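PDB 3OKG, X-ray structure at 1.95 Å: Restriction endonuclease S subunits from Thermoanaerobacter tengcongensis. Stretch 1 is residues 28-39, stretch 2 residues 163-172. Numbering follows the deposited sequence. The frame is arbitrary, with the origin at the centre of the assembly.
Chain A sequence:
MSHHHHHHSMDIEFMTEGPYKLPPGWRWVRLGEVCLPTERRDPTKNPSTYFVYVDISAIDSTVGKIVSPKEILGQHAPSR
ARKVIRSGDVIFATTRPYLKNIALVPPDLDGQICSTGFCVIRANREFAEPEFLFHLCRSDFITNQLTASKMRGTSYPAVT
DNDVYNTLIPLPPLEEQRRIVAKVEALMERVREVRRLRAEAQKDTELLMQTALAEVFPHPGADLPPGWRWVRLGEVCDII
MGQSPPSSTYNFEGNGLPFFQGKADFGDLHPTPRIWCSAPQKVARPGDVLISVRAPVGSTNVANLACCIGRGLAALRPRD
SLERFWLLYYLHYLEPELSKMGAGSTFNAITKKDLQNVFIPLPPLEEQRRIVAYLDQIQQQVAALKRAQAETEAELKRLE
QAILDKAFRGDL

Stretch 1 28-39: WVRLGEVCLPTE
Stretch 2, residues 163-172: DVYNTLIPLP

Residues 28-30 form a strand that runs antiparallel to strand 168-171, with 137° between their directions and a closest axial approach of 4.6 Å. A 3-10 segment, 31-33, follows and meets Tyr165, a helical residue. Together the stretches bury 761 Å².

Trp28 (phi/psi -94/129; chi1 m, chi2 106°) pairs with Pro170 at a non-hydrogen-bonded position, CA to CA 4.8 Å. Both side chains lie on the same sheet face. The flat pi surface of Trp28 receives Pro170 CB, 4.2 Å from the six-membered ring centroid, in a CH-pi contact.

Val29 (-139/163; m) pairs with Ile169 (-136/146; p, t) through two backbone hydrogen bonds: Val29 N to Ile169 O, 3.2 Å, and Ile169 N to Val29 O, 2.8 Å. Strand alternation puts their side chains on the other face, with Val29 CG2 3.5 Å from Ile169 CG1.

Arg30 (-75/145; m, t, m, chi4 -77°) lies opposite Leu168 (-86/141; m, t), but their side chains diverge. Arg30 CA makes a CA-H...O contact with Thr167 O at 3.2 Å. Arg30 N donates to Glu33 OE2, 2.8 Å.

Leu31 (-51/-46; t, p) N donates to Thr167 O, 2.8 Å. Its side chain makes apolar contacts: Leu31 CD2 is 4.0 Å from Val164 CG1 and Leu31 CD1 4.1 Å from Ile169 CD1.

Gly32 (-55/-27) donates from N to Tyr165 O, 2.8 Å. An ideal CB here would lie a tight 3.2 Å from that oxygen.

Glu33 (-67/-24) N donates to Arg30 O, and Val34 N to Leu31 O, both 2.9 Å, closing the turn.

Val34 (-111/24; m) extends the apolar cluster: Val34 CG2 is 4.0 Å from Ile169 CD1, and Val34 CG1 3.9 Å from Leu171 CD2.

Cys35 (-113/161; m) puts SG 4.3 Å from CD1 of Tyr165 (-61/-25; m, chi2 -49°), oblique to the ring.

Thr38 (-130/163; p) reaches Tyr165 through water: Thr38 OG1 is 2.8 Å from the water oxygen, which donates to Tyr165 OH at 2.7 Å.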

# COMPACT_ATOMS: atom_id res chain seq x y z
N TRP A 28 7.58 11.27 -35.18
CA TRP A 28 6.20 11.14 -34.69
C TRP A 28 5.31 10.52 -35.76
O TRP A 28 5.29 10.99 -36.89
CB TRP A 28 5.62 12.51 -34.32
CG TRP A 28 6.07 13.03 -33.01
CD1 TRP A 28 6.97 14.04 -32.79
CD2 TRP A 28 5.65 12.57 -31.72
NE1 TRP A 28 7.13 14.24 -31.44
CE2 TRP A 28 6.33 13.35 -30.76
CE3 TRP A 28 4.77 11.56 -31.28
CZ2 TRP A 28 6.16 13.16 -29.38
CZ3 TRP A 28 4.59 11.38 -29.91
CH2 TRP A 28 5.28 12.19 -28.98
N VAL A 29 4.56 9.47 -35.40
CA VAL A 29 3.60 8.85 -36.30
C VAL A 29 2.31 8.49 -35.56
O VAL A 29 2.31 8.43 -34.33
CB VAL A 29 4.16 7.55 -36.89
CG1 VAL A 29 5.40 7.86 -37.66
CG2 VAL A 29 4.44 6.50 -35.75
N ARG A 30 1.22 8.26 -36.29
CA ARG A 30 0.06 7.63 -35.66
C ARG A 30 0.39 6.15 -35.47
O ARG A 30 1.08 5.56 -36.29
CB ARG A 30 -1.20 7.80 -36.52
CG ARG A 30 -1.79 9.26 -36.55
CD ARG A 30 -2.97 9.39 -37.54
NE ARG A 30 -2.59 8.83 -38.84
CZ ARG A 30 -1.81 9.45 -39.72
NH1 ARG A 30 -1.37 10.68 -39.50
NH2 ARG A 30 -1.50 8.83 -40.85
N LEU A 31 -0.09 5.56 -34.38
CA LEU A 31 0.19 4.15 -34.09
C LEU A 31 -0.13 3.31 -35.33
O LEU A 31 0.64 2.44 -35.73
CB LEU A 31 -0.67 3.71 -32.91
CG LEU A 31 -0.59 2.25 -32.47
CD1 LEU A 31 0.86 1.90 -32.15
CD2 LEU A 31 -1.51 2.09 -31.24
N GLY A 32 -1.29 3.57 -35.93
CA GLY A 32 -1.76 2.79 -37.06
C GLY A 32 -0.78 2.73 -38.23
O GLY A 32 -0.77 1.78 -39.01
N GLU A 33 0.07 3.75 -38.35
CA GLU A 33 1.02 3.82 -39.45
C GLU A 33 2.07 2.72 -39.35
O GLU A 33 2.69 2.37 -40.33
CB GLU A 33 1.73 5.18 -39.47
CG GLU A 33 0.83 6.38 -39.79
CD GLU A 33 1.68 7.65 -39.97
OE1 GLU A 33 2.35 7.77 -41.00
OE2 GLU A 33 1.73 8.48 -39.05
N VAL A 34 2.31 2.22 -38.14
CA VAL A 34 3.27 1.13 -37.97
C VAL A 34 2.56 -0.19 -37.58
O VAL A 34 3.18 -1.10 -37.04
CB VAL A 34 4.40 1.52 -36.99
CG1 VAL A 34 5.10 2.76 -37.48
CG2 VAL A 34 3.85 1.74 -35.58
N CYS A 35 1.28 -0.31 -37.91
CA CYS A 35 0.53 -1.54 -37.68
C CYS A 35 0.14 -2.22 -38.99
O CYS A 35 0.11 -1.58 -40.05
CB CYS A 35 -0.76 -1.24 -36.90
SG CYS A 35 -0.47 -0.73 -35.19
N LEU A 36 -0.18 -3.50 -38.90
CA LEU A 36 -0.65 -4.28 -40.04
C LEU A 36 -2.13 -4.63 -39.91
O LEU A 36 -2.68 -4.60 -38.81
CB LEU A 36 0.15 -5.59 -40.14
CG LEU A 36 1.69 -5.49 -40.27
CD1 LEU A 36 2.31 -6.89 -40.19
CD2 LEU A 36 2.08 -4.79 -41.56
N PRO A 37 -2.77 -5.02 -41.02
CA PRO A 37 -4.17 -5.42 -40.92
C PRO A 37 -4.30 -6.71 -40.09
O PRO A 37 -3.35 -7.49 -39.96
CB PRO A 37 -4.57 -5.68 -42.38
CG PRO A 37 -3.52 -5.01 -43.20
CD PRO A 37 -2.26 -5.09 -42.40
N THR A 38 -5.48 -6.90 -39.52
CA THR A 38 -5.77 -8.01 -38.63
C THR A 38 -7.06 -8.65 -39.14
O THR A 38 -7.79 -8.04 -39.93
CB THR A 38 -5.92 -7.51 -37.16
OG1 THR A 38 -6.98 -6.55 -37.09
CG2 THR A 38 -4.59 -6.85 -36.71
N GLU A 39 -7.33 -9.88 -38.69
CA GLU A 39 -8.47 -10.63 -39.19
C GLU A 39 -9.33 -11.17 -38.07
O GLU A 39 -8.91 -11.18 -36.91
CB GLU A 39 -7.98 -11.81 -40.05
CG GLU A 39 -7.36 -11.41 -41.39
CD GLU A 39 -7.00 -12.63 -42.25
OE1 GLU A 39 -7.77 -13.62 -42.26
OE2 GLU A 39 -5.94 -12.61 -42.92
N ASP A 163 -9.81 4.90 -32.88
CA ASP A 163 -9.34 5.93 -31.95
C ASP A 163 -7.93 5.55 -31.46
O ASP A 163 -7.02 6.38 -31.38
CB ASP A 163 -10.26 6.01 -30.72
CG ASP A 163 -11.62 6.66 -31.02
OD1 ASP A 163 -11.79 7.23 -32.11
OD2 ASP A 163 -12.50 6.58 -30.15
N VAL A 164 -7.75 4.29 -31.11
CA VAL A 164 -6.44 3.85 -30.64
C VAL A 164 -5.39 3.95 -31.76
O VAL A 164 -4.29 4.48 -31.56
CB VAL A 164 -6.52 2.42 -30.05
CG1 VAL A 164 -5.12 1.92 -29.58
CG2 VAL A 164 -7.56 2.36 -28.89
N TYR A 165 -5.72 3.45 -32.94
CA TYR A 165 -4.78 3.49 -34.05
C TYR A 165 -4.41 4.95 -34.40
O TYR A 165 -3.34 5.20 -34.94
CB TYR A 165 -5.33 2.81 -35.31
CG TYR A 165 -5.58 1.32 -35.17
CD1 TYR A 165 -4.61 0.46 -34.63
CD2 TYR A 165 -6.76 0.77 -35.63
CE1 TYR A 165 -4.85 -0.93 -34.52
CE2 TYR A 165 -7.00 -0.60 -35.55
CZ TYR A 165 -6.04 -1.44 -34.99
OH TYR A 165 -6.32 -2.80 -34.89
N ASN A 166 -5.29 5.89 -34.09
CA ASN A 166 -5.05 7.29 -34.44
C ASN A 166 -4.15 8.04 -33.48
O ASN A 166 -3.72 9.17 -33.76
CB ASN A 166 -6.39 8.04 -34.60
CG ASN A 166 -7.07 7.70 -35.90
OD1 ASN A 166 -6.43 7.23 -36.85
ND2 ASN A 166 -8.39 7.92 -35.97
N THR A 167 -3.84 7.43 -32.34
CA THR A 167 -3.04 8.13 -31.34
C THR A 167 -1.64 8.35 -31.89
O THR A 167 -1.16 7.56 -32.70
CB THR A 167 -2.99 7.39 -29.96
OG1 THR A 167 -2.35 6.12 -30.10
CG2 THR A 167 -4.40 7.24 -29.34
N LEU A 168 -0.98 9.43 -31.46
CA LEU A 168 0.40 9.71 -31.85
C LEU A 168 1.40 9.02 -30.94
O LEU A 168 1.22 9.01 -29.74
CB LEU A 168 0.68 11.23 -31.75
CG LEU A 168 -0.04 12.10 -32.76
CD1 LEU A 168 0.42 13.59 -32.63
CD2 LEU A 168 0.23 11.56 -34.16
N ILE A 169 2.48 8.50 -31.53
CA ILE A 169 3.53 7.83 -30.76
C ILE A 169 4.91 8.28 -31.24
O ILE A 169 5.10 8.53 -32.41
CB ILE A 169 3.43 6.28 -30.92
CG1 ILE A 169 3.60 5.84 -32.38
CG2 ILE A 169 2.11 5.76 -30.30
CD1 ILE A 169 4.13 4.35 -32.57
N PRO A 170 5.88 8.37 -30.32
CA PRO A 170 7.26 8.68 -30.68
C PRO A 170 7.90 7.40 -31.19
O PRO A 170 7.77 6.34 -30.56
CB PRO A 170 7.90 9.06 -29.35
CG PRO A 170 7.06 8.48 -28.30
CD PRO A 170 5.79 7.96 -28.91
N LEU A 171 8.61 7.49 -32.30
CA LEU A 171 9.17 6.29 -32.92
C LEU A 171 10.68 6.38 -33.16
O LEU A 171 11.11 6.95 -34.16
CB LEU A 171 8.44 6.04 -34.23
CG LEU A 171 8.73 4.68 -34.89
CD1 LEU A 171 7.97 3.61 -34.19
CD2 LEU A 171 8.32 4.73 -36.36
N PRO A 172 11.47 5.81 -32.25
CA PRO A 172 12.92 5.71 -32.49
C PRO A 172 13.21 4.72 -33.62
O PRO A 172 12.30 3.99 -34.03
CB PRO A 172 13.45 5.09 -31.20
CG PRO A 172 12.27 5.13 -30.20
CD PRO A 172 11.06 5.06 -31.06
O HOH W 1 -6.78 -3.77 -37.41